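Local coordinates for protein glutaconate CoA-transferase subunit A (Acidaminococcus fermentans, PDB 1POI) that transfers coenzyme A from acetyl-CoA to (R)-2-hydroxyglutarate and related acids such as glutaconate, in the hydroxyglutarate pathway of glutamate degradation, at residues I38-I43 with E279-L284; G42-T47 with N63-A68; L116-V121 with V164-V169. All coordinates share one frame; numbering follows the deposited sequence.

Interaction 1: residues I38-I43 with E279-L284; sequences ILRQGI and EWVFDL
The carbonyl oxygen V281 O is gripped by two firm donors and one weak one. R40 NE donates to V281 O at 3.1 Å with an N-H...O angle of 158°, R40 NH2 adds a weak, bent bond to the same oxygen, and L284 N, three residues on, reaches back to it. V281 O lies at the edge of the guanidinium, close to its plane, although NE itself stands well above the carbonyl plane. L284 O lies over one guanidinium face, toward its rim, 3.1 Å from R40 NE but badly angled for a bond. The arginine gets there with CG anti to its backbone N (chi1 -161°) and a bend at chi3, while its NH1 turns to a salt bridge with E37. Beside this polar clasp L39 CB packs on V281 CG1 at 4.1 Å and on F282 CE1 at 4.2 Å. The phenyl ring turns its edge to L39 O, 3.7 Å from F282 CE1. The contact thus joins the C-terminal ends of two helices, 32-40 and 270-282, where main-chain carbonyls gather; the arginine's charge, shared with E37, would be expected to offset part of their partial negative charge.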
loop_
_atom_site.group_PDB
_atom_site.type_symbol
_atom_site.label_atom_id
_atom_site.label_comp_id
_atom_site.label_asym_id
_atom_site.label_seq_id
_atom_site.Cartn_x
_atom_site.Cartn_y
_atom_site.Cartn_z
ATOM N N ILE A 38 -16.071 -10.504 -31.315
ATOM C CA ILE A 38 -17.147 -9.866 -32.041
ATOM C C ILE A 38 -16.941 -10.233 -33.513
ATOM O O ILE A 38 -17.808 -10.847 -34.138
ATOM C CB ILE A 38 -17.121 -8.337 -31.825
ATOM C CG1 ILE A 38 -17.752 -7.993 -30.470
ATOM C CG2 ILE A 38 -17.804 -7.615 -32.949
ATOM C CD1 ILE A 38 -17.607 -6.512 -30.053
ATOM N N LEU A 39 -15.760 -9.953 -34.047
ATOM C CA LEU A 39 -15.453 -10.285 -35.449
ATOM C C LEU A 39 -15.611 -11.777 -35.738
ATOM O O LEU A 39 -16.331 -12.190 -36.657
ATOM C CB LEU A 39 -14.020 -9.890 -35.798
ATOM C CG LEU A 39 -13.785 -8.417 -36.038
ATOM C CD1 LEU A 39 -12.352 -8.210 -36.440
ATOM C CD2 LEU A 39 -14.700 -7.947 -37.129
ATOM N N ARG A 40 -14.928 -12.570 -34.926
ATOM C CA ARG A 40 -14.935 -14.016 -35.044
ATOM C C ARG A 40 -16.354 -14.576 -35.024
ATOM O O ARG A 40 -16.593 -15.671 -35.520
ATOM C CB ARG A 40 -14.105 -14.616 -33.896
ATOM C CG ARG A 40 -13.619 -16.044 -34.084
ATOM C CD ARG A 40 -12.771 -16.509 -32.908
ATOM N NE ARG A 40 -11.526 -15.753 -32.851
ATOM C CZ ARG A 40 -10.997 -15.251 -31.738
ATOM N NH1 ARG A 40 -11.596 -15.428 -30.572
ATOM N NH2 ARG A 40 -9.886 -14.532 -31.798
ATOM N N GLN A 41 -17.307 -13.831 -34.474
ATOM C CA GLN A 41 -18.669 -14.346 -34.406
ATOM C C GLN A 41 -19.631 -13.905 -35.515
ATOM O O GLN A 41 -20.799 -14.276 -35.522
ATOM C CB GLN A 41 -19.256 -14.115 -33.014
ATOM C CG GLN A 41 -18.722 -15.085 -31.982
ATOM C CD GLN A 41 -19.544 -15.083 -30.735
ATOM O OE1 GLN A 41 -20.763 -14.966 -30.792
ATOM N NE2 GLN A 41 -18.897 -15.215 -29.591
ATOM N N GLY A 42 -19.121 -13.161 -36.483
ATOM C CA GLY A 42 -19.963 -12.718 -37.562
ATOM C C GLY A 42 -20.918 -11.641 -37.097
ATOM O O GLY A 42 -21.907 -11.342 -37.780
ATOM N N ILE A 43 -20.641 -11.036 -35.948
ATOM C CA ILE A 43 -21.507 -9.975 -35.449
ATOM C C ILE A 43 -21.351 -8.814 -36.404
ATOM O O ILE A 43 -20.238 -8.538 -36.833
ATOM C CB ILE A 43 -21.140 -9.617 -34.037
ATOM C CG1 ILE A 43 -21.740 -10.685 -33.128
ATOM C CG2 ILE A 43 -21.636 -8.227 -33.691
ATOM C CD1 ILE A 43 -21.091 -10.791 -31.807
ATOM N N GLU A 279 -5.161 -14.726 -39.998
ATOM C CA GLU A 279 -4.142 -15.305 -39.129
ATOM C C GLU A 279 -4.326 -15.029 -37.644
ATOM O O GLU A 279 -4.309 -15.954 -36.827
ATOM C CB GLU A 279 -2.773 -14.795 -39.552
ATOM C CG GLU A 279 -1.637 -15.235 -38.655
ATOM C CD GLU A 279 -0.331 -14.555 -39.023
ATOM O OE1 GLU A 279 -0.372 -13.580 -39.807
ATOM O OE2 GLU A 279 0.734 -14.992 -38.535
ATOM N N TRP A 280 -4.481 -13.752 -37.298
ATOM C CA TRP A 280 -4.637 -13.335 -35.896
ATOM C C TRP A 280 -6.036 -13.468 -35.272
ATOM O O TRP A 280 -6.166 -13.762 -34.072
ATOM C CB TRP A 280 -4.112 -11.906 -35.721
ATOM C CG TRP A 280 -2.627 -11.831 -35.894
ATOM C CD1 TRP A 280 -1.951 -11.474 -37.021
ATOM C CD2 TRP A 280 -1.636 -12.241 -34.947
ATOM N NE1 TRP A 280 -0.605 -11.662 -36.844
ATOM C CE2 TRP A 280 -0.383 -12.129 -35.580
ATOM C CE3 TRP A 280 -1.690 -12.698 -33.620
ATOM C CZ2 TRP A 280 0.805 -12.453 -34.942
ATOM C CZ3 TRP A 280 -0.499 -13.025 -32.983
ATOM C CH2 TRP A 280 0.729 -12.899 -33.650
ATOM N N VAL A 281 -7.075 -13.283 -36.088
ATOM C CA VAL A 281 -8.447 -13.372 -35.615
ATOM C C VAL A 281 -9.183 -14.673 -35.937
ATOM O O VAL A 281 -9.346 -15.560 -35.078
ATOM C CB VAL A 281 -9.279 -12.211 -36.169
ATOM C CG1 VAL A 281 -10.661 -12.217 -35.547
ATOM C CG2 VAL A 281 -8.574 -10.890 -35.909
ATOM N N PHE A 282 -9.560 -14.809 -37.204
ATOM C CA PHE A 282 -10.345 -15.944 -37.659
ATOM C C PHE A 282 -9.739 -17.321 -37.494
ATOM O O PHE A 282 -10.455 -18.278 -37.197
ATOM C CB PHE A 282 -10.814 -15.689 -39.076
ATOM C CG PHE A 282 -11.509 -14.360 -39.236
ATOM C CD1 PHE A 282 -12.713 -14.101 -38.571
ATOM C CD2 PHE A 282 -10.938 -13.346 -40.007
ATOM C CE1 PHE A 282 -13.330 -12.865 -38.664
ATOM C CE2 PHE A 282 -11.556 -12.080 -40.107
ATOM C CZ PHE A 282 -12.754 -11.840 -39.437
ATOM N N ASP A 283 -8.424 -17.429 -37.632
ATOM C CA ASP A 283 -7.777 -18.717 -37.476
ATOM C C ASP A 283 -7.571 -19.191 -36.046
ATOM O O ASP A 283 -7.350 -20.385 -35.833
ATOM C CB ASP A 283 -6.449 -18.754 -38.236
ATOM C CG ASP A 283 -6.619 -19.157 -39.701
ATOM O OD1 ASP A 283 -7.571 -19.910 -40.034
ATOM O OD2 ASP A 283 -5.791 -18.715 -40.526
ATOM N N LEU A 284 -7.683 -18.296 -35.062
ATOM C CA LEU A 284 -7.467 -18.692 -33.664
ATOM C C LEU A 284 -8.765 -19.004 -32.918
ATOM O O LEU A 284 -9.692 -18.204 -32.932
ATOM C CB LEU A 284 -6.676 -17.611 -32.932
ATOM C CG LEU A 284 -5.451 -17.111 -33.699
ATOM C CD1 LEU A 284 -4.736 -16.040 -32.919
ATOM C CD2 LEU A 284 -4.522 -18.261 -33.956
#

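Interaction 2: residues G42-T47 with N63-A68; sequences GITDLT and NGRVKA
Strands 46-49 and 66-71 are neighbours in the parallel sheet of this Rossmann-like CoA-transferase domain, linked by a beta-alpha-beta crossover through helix 55-62, and here they begin side by side. L46 is paired with V66 by two main-chain hydrogen bonds on either side of V66 in sequence: L46 N donates to R65 O at 3.1 Å, and K67 N to L46 O at 2.9 Å, the latter in the carbonyl plane. T47 CA adds a C-H...O contact to A68 O at 3.2 Å. Side chain meets main chain where R65, bent at chi2 (-71°), runs its aliphatic part past I43 O and curls round it so that NH1 donates to it at 2.8 Å, nearly straight (164°). I43 O lies at the guanidinium edge, in its plane; NE bonds weakly to N63 O, and NH2 goes to L39 O. One arginine ties the end of helix 32-40 and the loop after it to the start of strand 66-71. Among the side chains, D45 and K67 cross at about a right angle, carboxylate against methylenes, while K67 NZ bonds to D144 O. A water donates to G64 O at 3.2 Å and meets T44 OG1 weakly at 3.3 Å.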
loop_
_atom_site.group_PDB
_atom_site.type_symbol
_atom_site.label_atom_id
_atom_site.label_comp_id
_atom_site.label_asym_id
_atom_site.label_seq_id
_atom_site.Cartn_x
_atom_site.Cartn_y
_atom_site.Cartn_z
ATOM N N GLY A 42 -19.121 -13.161 -36.483
ATOM C CA GLY A 42 -19.963 -12.718 -37.562
ATOM C C GLY A 42 -20.918 -11.641 -37.097
ATOM O O GLY A 42 -21.907 -11.342 -37.780
ATOM N N ILE A 43 -20.641 -11.036 -35.948
ATOM C CA ILE A 43 -21.507 -9.975 -35.449
ATOM C C ILE A 43 -21.351 -8.814 -36.404
ATOM O O ILE A 43 -20.238 -8.538 -36.833
ATOM C CB ILE A 43 -21.140 -9.617 -34.037
ATOM C CG1 ILE A 43 -21.740 -10.685 -33.128
ATOM C CG2 ILE A 43 -21.636 -8.227 -33.691
ATOM C CD1 ILE A 43 -21.091 -10.791 -31.807
ATOM N N THR A 44 -22.457 -8.167 -36.774
ATOM C CA THR A 44 -22.380 -7.091 -37.750
ATOM C C THR A 44 -23.459 -6.016 -37.594
ATOM O O THR A 44 -24.297 -6.074 -36.691
ATOM C CB THR A 44 -22.422 -7.728 -39.173
ATOM O OG1 THR A 44 -22.513 -6.718 -40.202
ATOM C CG2 THR A 44 -23.589 -8.721 -39.270
ATOM N N ASP A 45 -23.430 -5.035 -38.487
ATOM C CA ASP A 45 -24.399 -3.950 -38.483
ATOM C C ASP A 45 -24.526 -3.326 -37.097
ATOM O O ASP A 45 -25.606 -3.261 -36.509
ATOM C CB ASP A 45 -25.765 -4.425 -39.026
ATOM C CG ASP A 45 -25.829 -4.406 -40.558
ATOM O OD1 ASP A 45 -25.852 -3.291 -41.138
ATOM O OD2 ASP A 45 -25.862 -5.499 -41.188
ATOM N N LEU A 46 -23.375 -2.922 -36.577
ATOM C CA LEU A 46 -23.241 -2.274 -35.285
ATOM C C LEU A 46 -23.144 -0.770 -35.528
ATOM O O LEU A 46 -22.697 -0.316 -36.594
ATOM C CB LEU A 46 -21.935 -2.739 -34.651
ATOM C CG LEU A 46 -21.812 -4.022 -33.828
ATOM C CD1 LEU A 46 -22.878 -5.025 -34.176
ATOM C CD2 LEU A 46 -20.407 -4.591 -34.032
ATOM N N THR A 47 -23.612 0.004 -34.563
ATOM C CA THR A 47 -23.513 1.460 -34.633
ATOM C C THR A 47 -22.809 1.777 -33.313
ATOM O O THR A 47 -22.765 0.929 -32.396
ATOM C CB THR A 47 -24.944 2.165 -34.728
ATOM O OG1 THR A 47 -25.454 2.079 -36.060
ATOM C CG2 THR A 47 -24.884 3.628 -34.402
ATOM N N ASN A 63 -13.598 -4.834 -41.549
ATOM C CA ASN A 63 -14.299 -6.106 -41.696
ATOM C C ASN A 63 -15.799 -5.839 -41.985
ATOM O O ASN A 63 -16.665 -6.695 -41.750
ATOM C CB ASN A 63 -14.169 -6.948 -40.430
ATOM C CG ASN A 63 -12.847 -7.700 -40.356
ATOM O OD1 ASN A 63 -12.753 -8.871 -40.765
ATOM N ND2 ASN A 63 -11.827 -7.052 -39.791
ATOM N N GLY A 64 -16.105 -4.640 -42.467
ATOM C CA GLY A 64 -17.478 -4.270 -42.780
ATOM C C GLY A 64 -18.573 -4.531 -41.753
ATOM O O GLY A 64 -19.721 -4.793 -42.146
ATOM N N ARG A 65 -18.252 -4.416 -40.460
ATOM C CA ARG A 65 -19.228 -4.643 -39.391
ATOM C C ARG A 65 -19.895 -3.380 -38.828
ATOM O O ARG A 65 -20.549 -3.453 -37.789
ATOM C CB ARG A 65 -18.603 -5.391 -38.209
ATOM C CG ARG A 65 -17.744 -6.570 -38.554
ATOM C CD ARG A 65 -18.495 -7.758 -39.079
ATOM N NE ARG A 65 -17.557 -8.829 -39.452
ATOM C CZ ARG A 65 -17.350 -9.931 -38.731
ATOM N NH1 ARG A 65 -18.012 -10.122 -37.602
ATOM N NH2 ARG A 65 -16.459 -10.837 -39.113
ATOM N N VAL A 66 -19.809 -2.250 -39.510
ATOM C CA VAL A 66 -20.392 -1.037 -38.964
ATOM C C VAL A 66 -21.372 -0.363 -39.924
ATOM O O VAL A 66 -21.008 0.013 -41.048
ATOM C CB VAL A 66 -19.265 -0.062 -38.520
ATOM C CG1 VAL A 66 -19.832 1.250 -38.048
ATOM C CG2 VAL A 66 -18.439 -0.695 -37.402
ATOM N N LYS A 67 -22.611 -0.200 -39.448
ATOM C CA LYS A 67 -23.723 0.384 -40.211
ATOM C C LYS A 67 -23.593 1.895 -40.229
ATOM O O LYS A 67 -23.690 2.530 -41.268
ATOM C CB LYS A 67 -25.040 -0.055 -39.559
ATOM C CG LYS A 67 -26.303 0.182 -40.378
ATOM C CD LYS A 67 -27.563 -0.386 -39.695
ATOM C CE LYS A 67 -27.991 0.437 -38.474
ATOM N NZ LYS A 67 -29.364 0.066 -37.945
ATOM N N ALA A 68 -23.340 2.463 -39.059
ATOM C CA ALA A 68 -23.151 3.899 -38.905
ATOM C C ALA A 68 -22.108 4.054 -37.805
ATOM O O ALA A 68 -22.126 3.310 -36.806
ATOM C CB ALA A 68 -24.447 4.558 -38.495
HETATM O O HOH W 1 -22.666 -3.686 -41.614
#

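Interaction 3: residues L116-V121 with V164-V169; sequences LPFLPV and VVAVPV
An antiparallel strand pair, 118-121 against 162-168, forms one side of the three-stranded sheet, with strand 152-156 on the far side of 162-168. Four main-chain hydrogen bonds join the pair in two reciprocal couples. L119 N donates to V167 O at 2.9 Å and accepts through L119 O from V167 N at 2.8 Å, the second bond more bent (142°). V121 N reaches V165 O at 2.8 Å and V165 N reaches V121 O at 3.0 Å, both nearly along the C=O axis. P120 sits at the non-hydrogen-bonded position opposite A166, so its missing N-H costs this pairing nothing. On the face of F118 and P120, the phenyl ring, with CG in the crowded position between backbone N and carbonyl carbon (chi1 65°), meets A166 CB obliquely through CD2 and CE2, and P120 CB meets V164 CG2 at 3.6 Å. V169 CG2 tucks against F118 CA at 3.6 Å. The main-chain N and O of L119, V121, V165 and V167 thus satisfy one another, and both faces carry apolar side chains, L119 and V167 packing on helix 102-114, F118 and P120 partly on P157 and P120 of a second copy of this subunit.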
loop_
_atom_site.group_PDB
_atom_site.type_symbol
_atom_site.label_atom_id
_atom_site.label_comp_id
_atom_site.label_asym_id
_atom_site.label_seq_id
_atom_site.Cartn_x
_atom_site.Cartn_y
_atom_site.Cartn_z
ATOM N N LEU A 116 -29.543 12.680 -18.441
ATOM C CA LEU A 116 -30.058 13.933 -18.977
ATOM C C LEU A 116 -30.977 13.693 -20.172
ATOM O O LEU A 116 -30.782 12.758 -20.945
ATOM C CB LEU A 116 -28.907 14.859 -19.403
ATOM C CG LEU A 116 -27.819 15.264 -18.409
ATOM C CD1 LEU A 116 -26.950 16.338 -19.041
ATOM C CD2 LEU A 116 -28.401 15.790 -17.123
ATOM N N PRO A 117 -31.998 14.542 -20.342
ATOM C CA PRO A 117 -32.950 14.430 -21.455
ATOM C C PRO A 117 -32.151 14.544 -22.755
ATOM O O PRO A 117 -32.347 13.798 -23.717
ATOM C CB PRO A 117 -33.815 15.679 -21.289
ATOM C CG PRO A 117 -33.746 15.964 -19.843
ATOM C CD PRO A 117 -32.314 15.700 -19.494
ATOM N N PHE A 118 -31.258 15.517 -22.769
ATOM C CA PHE A 118 -30.408 15.781 -23.914
ATOM C C PHE A 118 -29.204 16.592 -23.429
ATOM O O PHE A 118 -29.119 16.952 -22.249
ATOM C CB PHE A 118 -31.191 16.526 -24.990
ATOM C CG PHE A 118 -31.632 17.896 -24.586
ATOM C CD1 PHE A 118 -32.754 18.071 -23.783
ATOM C CD2 PHE A 118 -30.962 19.025 -25.075
ATOM C CE1 PHE A 118 -33.214 19.352 -23.482
ATOM C CE2 PHE A 118 -31.407 20.314 -24.782
ATOM C CZ PHE A 118 -32.536 20.482 -23.986
ATOM N N LEU A 119 -28.303 16.925 -24.342
ATOM C CA LEU A 119 -27.117 17.660 -23.959
ATOM C C LEU A 119 -26.940 19.031 -24.594
ATOM O O LEU A 119 -26.728 19.127 -25.804
ATOM C CB LEU A 119 -25.896 16.780 -24.251
ATOM C CG LEU A 119 -24.488 17.362 -24.129
ATOM C CD1 LEU A 119 -24.101 17.546 -22.651
ATOM C CD2 LEU A 119 -23.552 16.414 -24.831
ATOM N N PRO A 120 -27.055 20.113 -23.802
ATOM C CA PRO A 120 -26.871 21.448 -24.391
ATOM C C PRO A 120 -25.397 21.880 -24.191
ATOM O O PRO A 120 -24.856 21.814 -23.078
ATOM C CB PRO A 120 -27.845 22.321 -23.588
ATOM C CG PRO A 120 -27.758 21.732 -22.163
ATOM C CD PRO A 120 -27.512 20.199 -22.394
ATOM N N VAL A 121 -24.725 22.249 -25.272
ATOM C CA VAL A 121 -23.343 22.665 -25.164
ATOM C C VAL A 121 -23.127 23.912 -25.965
ATOM O O VAL A 121 -23.800 24.146 -26.957
ATOM C CB VAL A 121 -22.336 21.588 -25.702
ATOM C CG1 VAL A 121 -22.366 20.338 -24.843
ATOM C CG2 VAL A 121 -22.604 21.256 -27.151
ATOM N N VAL A 164 -27.738 27.770 -27.926
ATOM C CA VAL A 164 -26.775 26.712 -27.660
ATOM C C VAL A 164 -27.079 25.552 -28.638
ATOM O O VAL A 164 -28.107 25.554 -29.327
ATOM C CB VAL A 164 -26.846 26.225 -26.158
ATOM C CG1 VAL A 164 -27.155 27.385 -25.228
ATOM C CG2 VAL A 164 -27.857 25.090 -25.964
ATOM N N VAL A 165 -26.187 24.573 -28.696
ATOM C CA VAL A 165 -26.345 23.427 -29.567
ATOM C C VAL A 165 -26.846 22.300 -28.694
ATOM O O VAL A 165 -26.230 21.996 -27.663
ATOM C CB VAL A 165 -24.983 23.038 -30.203
ATOM C CG1 VAL A 165 -25.087 21.728 -30.983
ATOM C CG2 VAL A 165 -24.508 24.150 -31.119
ATOM N N ALA A 166 -28.007 21.744 -29.042
ATOM C CA ALA A 166 -28.564 20.644 -28.264
ATOM C C ALA A 166 -28.183 19.384 -29.000
ATOM O O ALA A 166 -28.276 19.335 -30.234
ATOM C CB ALA A 166 -30.062 20.771 -28.143
ATOM N N VAL A 167 -27.775 18.365 -28.256
ATOM C CA VAL A 167 -27.317 17.114 -28.839
ATOM C C VAL A 167 -28.049 15.922 -28.228
ATOM O O VAL A 167 -28.223 15.842 -27.020
ATOM C CB VAL A 167 -25.770 16.991 -28.632
ATOM C CG1 VAL A 167 -25.310 15.590 -28.782
ATOM C CG2 VAL A 167 -25.044 17.836 -29.633
ATOM N N PRO A 168 -28.468 14.962 -29.062
ATOM C CA PRO A 168 -29.178 13.791 -28.542
ATOM C C PRO A 168 -28.286 12.920 -27.680
ATOM O O PRO A 168 -27.164 12.616 -28.076
ATOM C CB PRO A 168 -29.556 13.026 -29.817
ATOM C CG PRO A 168 -29.541 14.077 -30.885
ATOM C CD PRO A 168 -28.328 14.870 -30.525
ATOM N N VAL A 169 -28.796 12.500 -26.530
ATOM C CA VAL A 169 -28.066 11.610 -25.623
ATOM C C VAL A 169 -28.197 10.201 -26.227
ATOM O O VAL A 169 -29.300 9.738 -26.509
ATOM C CB VAL A 169 -28.679 11.673 -24.213
ATOM C CG1 VAL A 169 -28.213 10.536 -23.376
ATOM C CG2 VAL A 169 -28.285 12.953 -23.556
#

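In the fold
Interactions 1 and 2 form one continuous patch, their centres 13 Å apart, and share G42 and I43, the residues leading from helix 32-40 towards strand 46-49. R65 links the two, its NH2 2.8 Å from L39 O, while F282 CZ packs 3.3 Å from N63 OD1. A bound copper ion lies about 7 Å from the side chain of I43. Interaction 3 stands apart, 37 Å from interaction 1 and 27 Å from interaction 2 between centres, and on the opposite side of the chain's centre from interaction 1. It alone of the three touches another protein chain, whereas interactions 1 and 2 join helices 32-40 and 270-282 and the parallel sheet within one subunit.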